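Local structure of probable porin (Pseudomonas aeruginosa, 2Y0H) at residues 102-107 with 133-138. The protein probably forms a pore in the outer membrane through which small solutes pass. Sequence-based numbering, arbitrary orientation.
Sequences SQTQLQ and ALLTSS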
loop_
_atom_site.group_PDB
_atom_site.type_symbol
_atom_site.label_atom_id
_atom_site.label_comp_id
_atom_site.label_asym_id
_atom_site.label_seq_id
_atom_site.Cartn_x
_atom_site.Cartn_y
_atom_site.Cartn_z
ATOM N N SER A 102 -27.283 -8.772 4.968
ATOM C CA SER A 102 -27.206 -7.802 6.055
ATOM C C SER A 102 -25.976 -6.919 5.887
ATOM O O SER A 102 -25.905 -6.131 4.942
ATOM C CB SER A 102 -27.180 -8.496 7.413
ATOM O OG SER A 102 -27.262 -7.529 8.446
ATOM N N GLN A 103 -25.006 -7.059 6.788
ATOM C CA GLN A 103 -23.789 -6.239 6.744
ATOM C C GLN A 103 -22.547 -7.073 6.423
ATOM O O GLN A 103 -21.425 -6.688 6.750
ATOM C CB GLN A 103 -23.582 -5.498 8.074
ATOM C CG GLN A 103 -24.747 -4.610 8.487
ATOM C CD GLN A 103 -24.996 -3.477 7.509
ATOM O OE1 GLN A 103 -24.060 -2.922 6.926
ATOM N NE2 GLN A 103 -26.266 -3.132 7.318
ATOM N N THR A 104 -22.751 -8.219 5.794
ATOM C CA THR A 104 -21.654 -9.129 5.509
ATOM C C THR A 104 -21.517 -9.307 4.000
ATOM O O THR A 104 -22.513 -9.400 3.279
ATOM C CB THR A 104 -21.863 -10.486 6.217
ATOM O OG1 THR A 104 -21.962 -10.269 7.632
ATOM C CG2 THR A 104 -20.711 -11.452 5.932
ATOM N N GLN A 105 -20.279 -9.328 3.519
ATOM C CA GLN A 105 -20.038 -9.464 2.097
ATOM C C GLN A 105 -18.957 -10.493 1.825
ATOM O O GLN A 105 -17.938 -10.532 2.503
ATOM C CB GLN A 105 -19.645 -8.118 1.493
ATOM C CG GLN A 105 -19.421 -8.173 -0.011
ATOM C CD GLN A 105 -19.597 -6.819 -0.681
ATOM O OE1 GLN A 105 -19.928 -5.832 -0.027
ATOM N NE2 GLN A 105 -19.386 -6.773 -1.992
ATOM N N LEU A 106 -19.189 -11.345 0.839
ATOM C CA LEU A 106 -18.149 -12.247 0.385
ATOM C C LEU A 106 -17.772 -11.888 -1.049
ATOM O O LEU A 106 -18.644 -11.692 -1.899
ATOM C CB LEU A 106 -18.610 -13.702 0.470
ATOM C CG LEU A 106 -17.676 -14.740 -0.160
ATOM C CD1 LEU A 106 -16.371 -14.847 0.621
ATOM C CD2 LEU A 106 -18.356 -16.098 -0.286
ATOM N N GLN A 107 -16.474 -11.789 -1.316
ATOM C CA GLN A 107 -16.022 -11.597 -2.687
ATOM C C GLN A 107 -15.130 -12.752 -3.075
ATOM O O GLN A 107 -14.251 -13.125 -2.314
ATOM C CB GLN A 107 -15.233 -10.306 -2.811
ATOM C CG GLN A 107 -15.974 -9.080 -2.327
ATOM C CD GLN A 107 -15.069 -7.878 -2.269
ATOM O OE1 GLN A 107 -14.897 -7.178 -3.263
ATOM N NE2 GLN A 107 -14.457 -7.648 -1.109
ATOM N N ALA A 133 -10.511 -15.253 -1.811
ATOM C CA ALA A 133 -11.851 -15.108 -1.280
ATOM C C ALA A 133 -11.749 -14.266 -0.009
ATOM O O ALA A 133 -10.919 -14.546 0.860
ATOM C CB ALA A 133 -12.454 -16.468 -0.997
ATOM N N LEU A 134 -12.571 -13.224 0.074
ATOM C CA LEU A 134 -12.523 -12.262 1.173
ATOM C C LEU A 134 -13.915 -12.032 1.769
ATOM O O LEU A 134 -14.847 -11.614 1.071
ATOM C CB LEU A 134 -11.958 -10.920 0.673
ATOM C CG LEU A 134 -11.605 -9.831 1.694
ATOM C CD1 LEU A 134 -10.642 -10.355 2.735
ATOM C CD2 LEU A 134 -11.010 -8.606 0.980
ATOM N N LEU A 135 -14.042 -12.295 3.063
ATOM C CA LEU A 135 -15.304 -12.130 3.779
ATOM C C LEU A 135 -15.141 -10.954 4.722
ATOM O O LEU A 135 -14.182 -10.911 5.483
ATOM C CB LEU A 135 -15.618 -13.409 4.568
ATOM C CG LEU A 135 -16.955 -13.715 5.268
ATOM C CD1 LEU A 135 -17.043 -13.017 6.616
ATOM C CD2 LEU A 135 -18.183 -13.416 4.400
ATOM N N THR A 136 -16.045 -9.980 4.643
ATOM C CA THR A 136 -16.023 -8.837 5.559
ATOM C C THR A 136 -17.388 -8.723 6.224
ATOM O O THR A 136 -18.419 -8.930 5.588
ATOM C CB THR A 136 -15.695 -7.502 4.846
ATOM O OG1 THR A 136 -16.746 -7.174 3.928
ATOM C CG2 THR A 136 -14.396 -7.602 4.068
ATOM N N SER A 137 -17.409 -8.405 7.508
ATOM C CA SER A 137 -18.683 -8.374 8.192
ATOM C C SER A 137 -18.686 -7.290 9.250
ATOM O O SER A 137 -17.769 -7.206 10.063
ATOM C CB SER A 137 -18.990 -9.742 8.797
ATOM O OG SER A 137 -20.268 -9.758 9.393
ATOM N N SER A 138 -19.728 -6.466 9.222
ATOM C CA SER A 138 -19.857 -5.329 10.123
ATOM C C SER A 138 -21.232 -5.342 10.763
ATOM O O SER A 138 -21.933 -4.329 10.766
ATOM C CB SER A 138 -19.682 -4.031 9.337
ATOM O OG SER A 138 -18.453 -4.041 8.630
HETATM O O HOH W 1 -18.632 -5.095 6.121
HETATM O O HOH W 2 -15.522 -8.878 1.292
#
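Gln103 O accepts the backbone N-H of Ser138 at 3.0 Å and opens a ladder between two neighbouring strands, 104-108 and 129-137, of the closed 18-stranded antiparallel barrel of this OprD-family porin. The axes of the segments 104-107 and 133-137 run at 171°, which establishes the antiparallel sense. At this first rung the donor stands 39° above the carbonyl plane; a water bound to Ser138 OG also donates to Gln103 O.

Thr104 faces Ser137 as a non-hydrogen-bonded pair. Its OG1, anti to the carbonyl carbon (chi1 -59°), comes within 2.5 Å of Ser137 OG, a separation so short that the details of this hydroxyl pair are doubtful, and also hydrogen-bonds the carboxylate of Glu139. The other branch, CG2, lies against both methyls of Leu135, closest to CD2 at 3.5 Å. Polar and apolar contacts thus leave the same threonine from separate branches.

Gln105 and Thr136 exchange two backbone bonds, Gln105 N to Thr136 O at 2.8 Å and Thr136 N to Gln105 O at 2.9 Å, both nearly straight. The end of the Gln105 side chain leads away from Thr136 and touches Lys98 of strand 87-101.

Leu106, paired with Leu135, is on the same face as Thr104. Its CB meets Leu135 CD2 at 4.0 Å, and the Leu106 side chain touches a bound C8E detergent molecule, consistent with this being the lipid-facing side of the barrel.

Gln107 and Leu134 form the next hydrogen-bonded antiparallel pair, their side chains side by side on the face shared with Gln105 and Thr136. Leu134 O accepts the N-H of Gln107 and a hydrogen bond from a water, which in turn accepts the amide N-H of Gln107 NE2 at 2.9 Å.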